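Local coordinates for protein TetR family transcription regulator (Marinobacter aquaeolei, PDB 3PAS) that probably binds operator DNA through an N-terminal helix-turn-helix and regulates transcription, at the interface of chains A and B. Coordinates in Å, arbitrary orientation; residue numbers count along the deposited sequence, not the author numbering. Chains: chain A/B, TetR family transcription regulator.

Contact 1: the interface of chains A and B. Residues chain A 161, 164; chain B 111, 152-153, 157.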
# COMPACT_ATOMS: atom_id res chain seq x y z
N HIS A 161 -2.76 4.08 2.86
CA HIS A 161 -3.66 2.93 2.72
C HIS A 161 -5.06 3.22 3.27
O HIS A 161 -6.07 2.86 2.67
CB HIS A 161 -3.06 1.70 3.46
CG HIS A 161 -3.91 0.46 3.39
ND1 HIS A 161 -4.11 -0.23 2.21
CD2 HIS A 161 -4.62 -0.19 4.34
CE1 HIS A 161 -4.91 -1.26 2.44
NE2 HIS A 161 -5.23 -1.27 3.73
N GLN A 164 -7.09 5.81 1.26
CA GLN A 164 -7.68 5.08 0.11
C GLN A 164 -8.90 4.29 0.50
O GLN A 164 -9.97 4.44 -0.12
CB GLN A 164 -6.62 4.20 -0.55
CG GLN A 164 -6.95 3.70 -1.93
CD GLN A 164 -5.70 3.23 -2.67
OE1 GLN A 164 -5.40 3.70 -3.76
NE2 GLN A 164 -4.95 2.33 -2.06
N HIS B 111 -8.60 -5.04 -6.48
CA HIS B 111 -8.66 -3.59 -6.81
C HIS B 111 -9.24 -3.38 -8.20
O HIS B 111 -8.98 -2.37 -8.82
CB HIS B 111 -7.26 -2.93 -6.82
CG HIS B 111 -6.67 -2.64 -5.47
ND1 HIS B 111 -6.96 -1.49 -4.77
CD2 HIS B 111 -5.75 -3.31 -4.74
CE1 HIS B 111 -6.27 -1.49 -3.64
NE2 HIS B 111 -5.53 -2.58 -3.60
N GLU B 152 -6.49 -5.22 9.49
CA GLU B 152 -5.96 -5.51 8.15
C GLU B 152 -4.74 -4.66 7.85
O GLU B 152 -3.68 -5.14 7.39
CB GLU B 152 -7.07 -5.28 7.11
CG GLU B 152 -6.76 -5.57 5.64
CD GLU B 152 -6.04 -4.43 4.92
OE1 GLU B 152 -6.42 -3.24 5.07
OE2 GLU B 152 -5.12 -4.73 4.14
N THR B 153 -4.88 -3.37 8.16
CA THR B 153 -3.83 -2.37 7.90
C THR B 153 -2.52 -2.63 8.62
O THR B 153 -1.44 -2.45 8.01
CB THR B 153 -4.36 -0.94 8.24
OG1 THR B 153 -5.49 -0.68 7.39
CG2 THR B 153 -3.29 0.16 8.04
N ARG B 157 -1.54 -6.20 5.75
CA ARG B 157 -0.99 -5.38 4.70
C ARG B 157 0.50 -5.19 4.81
O ARG B 157 1.16 -5.10 3.80
CB ARG B 157 -1.67 -4.01 4.69
CG ARG B 157 -1.29 -3.13 3.54
CD ARG B 157 -1.83 -3.76 2.28
NE ARG B 157 -1.69 -2.89 1.14
CZ ARG B 157 -2.02 -3.25 -0.09
NH1 ARG B 157 -2.49 -4.48 -0.34
NH2 ARG B 157 -1.85 -2.40 -1.08
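A:His161 reaches from helix 148-167 of one TetR family subunit to the same helix of the other, where B:Glu152, B:Thr153 and B:Arg157 receive it. It gives up 70 Å² to the partner, and its imidazole does nearly all the touching. With CG anti to the backbone N (chi1 179°), the ring points away from its own helix and brings NE2 to the carboxylate of B:Glu152. NE2 donates to OE1 of B:Glu152 over 2.7 Å in a nearly straight bond that lies close to the ring plane and uses the syn lone pair of the oxygen. Ring and carboxylate are nonetheless turned 52° against each other. At the same edge the hydroxyl OG1 of B:Thr153 sits in the ring plane, 3.2 Å from CD2 of A:His161, while the methyl CG2 of B:Thr153 packs 3.9 Å from that same carbon. B:Arg157, which buries 30 Å², covers one face: its CG stands over the ring centre, and NE lies 3.8 Å from ND1 of A:His161. A leucine in place of A:His161 would probably cost the B:Glu152 carboxylate its imidazole donor and deprive the aliphatic part of B:Arg157 of a flat surface to lie on. One turn further along the helix, the amide NE2 of A:Gln164 comes no nearer than 4.3 Å to CE1 of B:His111, a loose contact, although each residue hides nearly 20 Å².

Contact 2: the interface of chains A and B. Residues chain A 150, 153-154; chain B 89, 158, 162, 171, 181, 184.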
# COMPACT_ATOMS: atom_id res chain seq x y z
N LEU A 150 11.13 -0.35 8.27
CA LEU A 150 10.14 -0.78 9.21
C LEU A 150 9.36 0.35 9.83
O LEU A 150 8.15 0.21 10.03
CB LEU A 150 10.77 -1.66 10.29
CG LEU A 150 11.18 -3.01 9.74
CD1 LEU A 150 11.94 -3.82 10.83
CD2 LEU A 150 9.85 -3.71 9.30
N THR A 153 6.98 1.58 7.17
CA THR A 153 5.87 0.61 7.05
C THR A 153 4.77 0.80 8.09
O THR A 153 3.60 0.73 7.80
CB THR A 153 6.44 -0.85 7.09
OG1 THR A 153 7.38 -1.04 6.04
CG2 THR A 153 5.32 -1.90 6.91
N PHE A 154 5.13 1.05 9.34
CA PHE A 154 4.14 1.09 10.40
C PHE A 154 3.70 2.51 10.84
O PHE A 154 2.58 2.63 11.35
CB PHE A 154 4.61 0.30 11.61
CG PHE A 154 4.64 -1.17 11.38
CD1 PHE A 154 3.46 -1.92 11.43
CD2 PHE A 154 5.82 -1.84 11.13
CE1 PHE A 154 3.48 -3.27 11.18
CE2 PHE A 154 5.83 -3.19 10.89
CZ PHE A 154 4.63 -3.89 10.92
N TRP B 89 2.18 -15.43 9.86
CA TRP B 89 2.95 -14.28 9.33
C TRP B 89 4.18 -14.72 8.62
O TRP B 89 4.44 -14.29 7.49
CB TRP B 89 3.29 -13.30 10.44
CG TRP B 89 4.25 -12.22 10.12
CD1 TRP B 89 5.60 -12.33 9.98
CD2 TRP B 89 3.94 -10.84 9.91
NE1 TRP B 89 6.14 -11.12 9.68
CE2 TRP B 89 5.15 -10.18 9.65
CE3 TRP B 89 2.75 -10.10 9.95
CZ2 TRP B 89 5.22 -8.80 9.43
CZ3 TRP B 89 2.81 -8.76 9.74
CH2 TRP B 89 4.07 -8.10 9.47
N PRO B 158 1.05 -5.13 6.03
CA PRO B 158 2.51 -4.88 6.01
C PRO B 158 3.35 -6.02 5.40
O PRO B 158 4.48 -5.76 4.97
CB PRO B 158 2.88 -4.67 7.50
CG PRO B 158 1.58 -4.17 8.10
CD PRO B 158 0.48 -4.94 7.37
N LEU B 162 6.28 -5.16 2.82
CA LEU B 162 7.65 -5.58 3.15
C LEU B 162 8.18 -6.60 2.15
O LEU B 162 9.38 -6.56 1.80
CB LEU B 162 7.73 -6.10 4.57
CG LEU B 162 7.63 -4.98 5.64
CD1 LEU B 162 7.45 -5.59 7.09
CD2 LEU B 162 8.85 -4.12 5.59
N PHE B 171 14.85 -3.81 1.69
CA PHE B 171 14.72 -4.52 2.94
C PHE B 171 15.28 -5.93 2.81
O PHE B 171 15.10 -6.56 1.82
CB PHE B 171 13.23 -4.62 3.33
CG PHE B 171 13.00 -5.03 4.78
CD1 PHE B 171 13.56 -4.31 5.80
CD2 PHE B 171 12.22 -6.11 5.07
CE1 PHE B 171 13.34 -4.69 7.11
CE2 PHE B 171 12.00 -6.49 6.39
CZ PHE B 171 12.55 -5.76 7.39
N ALA B 181 9.54 -7.64 12.27
CA ALA B 181 8.38 -7.01 11.66
C ALA B 181 7.07 -7.57 12.27
O ALA B 181 6.15 -6.79 12.56
CB ALA B 181 8.41 -7.29 10.11
N MSE B 184 6.40 -5.95 15.65
CA MSE B 184 5.86 -4.61 15.46
C MSE B 184 4.37 -4.67 15.13
O MSE B 184 3.58 -3.86 15.68
CB MSE B 184 6.67 -3.84 14.42
CG MSE B 184 8.08 -3.57 14.92
SE MSE B 184 9.19 -2.77 13.62
CE MSE B 184 8.46 -0.87 13.75
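The ring of A:Phe154 enters a nonpolar pocket of chain B between B:Pro158 and B:Met184, a selenomethionine, in the C-terminal helical region through which TetR family proteins typically dimerise. The backbone of B:Met184 comes from helix 175-189, and its CB lies over one face of the ring, off-centre, 3.7 Å from CE2 of A:Phe154. The opposite face carries the methyl CG2 of the neighbouring A:Thr153, again towards the rim, which holds the phenyl group from its own side. B:Pro158 crosses A:Phe154 at about a right angle and sets its CG 3.7 Å from CE1 of the phenyl ring. CZ at the tip of A:Phe154 lies 3.7 Å from the backbone O of B:Ala181. One turn earlier, A:Leu150 has CG anti to its carbonyl carbon (chi1 -71°). CD2 reaches CD1 of B:Leu162 at 3.8 Å and also touches CB of B:Ala181, while CG, with both methyls, lies against the CE1 and CZ end of the B:Phe171 ring. The side chains of B:Leu162 and B:Phe171 both cross that of A:Leu150 at about a right angle. SE of B:Met184 lies 3.9 Å from CB of A:Leu150. A:Thr153 meets the partner with both branches: CG2 packs 3.7 Å from CB of B:Pro158, and OG1 approaches CD2 of B:Leu162 at 3.4 Å.

Contact 3: the interface of chains A and B. Residues chain A 149, 152-153, 157; chain B 161-162, 165.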
# COMPACT_ATOMS: atom_id res chain seq x y z
N PRO A 149 13.01 1.33 6.98
CA PRO A 149 11.95 0.67 6.22
C PRO A 149 10.80 0.18 7.10
O PRO A 149 9.66 0.25 6.71
CB PRO A 149 12.67 -0.53 5.59
CG PRO A 149 14.05 0.03 5.28
CD PRO A 149 14.36 0.96 6.47
N GLU A 152 8.84 3.27 8.46
CA GLU A 152 8.02 3.76 7.35
C GLU A 152 6.77 2.89 7.13
O GLU A 152 5.65 3.39 6.94
CB GLU A 152 8.86 3.76 6.05
CG GLU A 152 8.17 4.34 4.83
CD GLU A 152 7.38 3.31 3.96
OE1 GLU A 152 7.68 2.10 3.93
OE2 GLU A 152 6.47 3.76 3.26
N THR A 153 6.98 1.58 7.17
CA THR A 153 5.87 0.61 7.05
C THR A 153 4.77 0.80 8.09
O THR A 153 3.60 0.73 7.80
CB THR A 153 6.44 -0.85 7.09
OG1 THR A 153 7.38 -1.04 6.04
CG2 THR A 153 5.32 -1.90 6.91
N ARG A 157 3.33 4.65 6.01
CA ARG A 157 2.53 4.02 4.98
C ARG A 157 1.06 3.74 5.32
O ARG A 157 0.20 3.81 4.45
CB ARG A 157 3.19 2.72 4.57
CG ARG A 157 2.56 2.07 3.41
CD ARG A 157 2.74 2.96 2.17
NE ARG A 157 2.16 2.31 1.01
CZ ARG A 157 2.13 2.82 -0.21
NH1 ARG A 157 2.66 4.02 -0.46
NH2 ARG A 157 1.58 2.13 -1.19
N HIS B 161 3.65 -5.12 1.70
CA HIS B 161 4.56 -3.97 1.56
C HIS B 161 6.01 -4.36 1.78
O HIS B 161 6.86 -4.00 1.00
CB HIS B 161 4.10 -2.87 2.52
CG HIS B 161 4.89 -1.61 2.45
ND1 HIS B 161 4.81 -0.72 1.39
CD2 HIS B 161 5.78 -1.07 3.33
CE1 HIS B 161 5.62 0.31 1.62
NE2 HIS B 161 6.22 0.13 2.79
N LEU B 162 6.28 -5.16 2.82
CA LEU B 162 7.65 -5.58 3.15
C LEU B 162 8.18 -6.60 2.15
O LEU B 162 9.38 -6.56 1.80
CB LEU B 162 7.73 -6.10 4.57
CG LEU B 162 7.63 -4.98 5.64
CD1 LEU B 162 7.45 -5.59 7.09
CD2 LEU B 162 8.85 -4.12 5.59
N ARG B 165 9.27 -4.45 -0.77
CA ARG B 165 10.56 -3.85 -0.43
C ARG B 165 11.71 -4.85 -0.51
O ARG B 165 12.80 -4.52 -1.01
CB ARG B 165 10.51 -3.14 0.93
CG ARG B 165 9.66 -1.88 0.93
CD ARG B 165 9.83 -1.04 2.20
NE ARG B 165 11.06 -0.26 2.11
CZ ARG B 165 11.19 1.05 2.30
NH1 ARG B 165 10.16 1.82 2.68
NH2 ARG B 165 12.39 1.58 2.19
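A:Glu152 runs from helix 148-167 towards B:Arg165 and B:His161 on the partner's copy of that helix. Its CB already lies beside the arginine, 4.1 Å from NH1 of B:Arg165. CG, placed anti to the backbone N (chi1 -176°), passes the same nitrogen at 3.9 Å, and a bend at chi2 (-91°) then turns the carboxylate towards the histidine. CD faces the edge of the guanidinium group, close to its plane. At the tip, OE1 accepts two bonds. NE2 of B:His161 donates to OE1 of A:Glu152 over 2.7 Å, nearly straight and along the syn lone pair. NH1 of B:Arg165 forms a salt bridge to OE1 of A:Glu152 at 2.8 Å, approaching from well above the carboxylate plane in a more bent bond. OE2 stays further off, 3.7 Å from NE2 of B:His161. The two cross-chain donors would probably stabilise the carboxylate in its charged form. A:Pro149 supports the arginine, its CB lying off-centre against one guanidinium face. The hydroxyl OG1 of A:Thr153 donates to the backbone O of A:Pro149 at 2.7 Å, which fixes its rotation and places OG1 at the in-plane edge of B:His161. A:Arg157 covers one face of that imidazole with CG, offset towards the rim. The site gives the paired helices a polar, charge-assisted link that is likely to set how the two subunits align, if this is the biological dimer, as the family suggests.

All three contacts draw on helix 148-167 of both subunits, which pack against each other about the two-fold axis. Contact 2 and contact 3 lie about 6 Å apart between the centres of their C-alpha atoms and share A:Thr153 and B:Leu162, so they read as a mainly nonpolar and a mainly polar part of one surface. Contact 1 is about 14 Å from contact 2 and 13 Å from contact 3; its histidine-glutamate pairing is the symmetry twin of that in contact 3. The repeated pairing is consistent with a dimer that would hold two DNA-binding domains in a defined relation, as dimers of this family usually do.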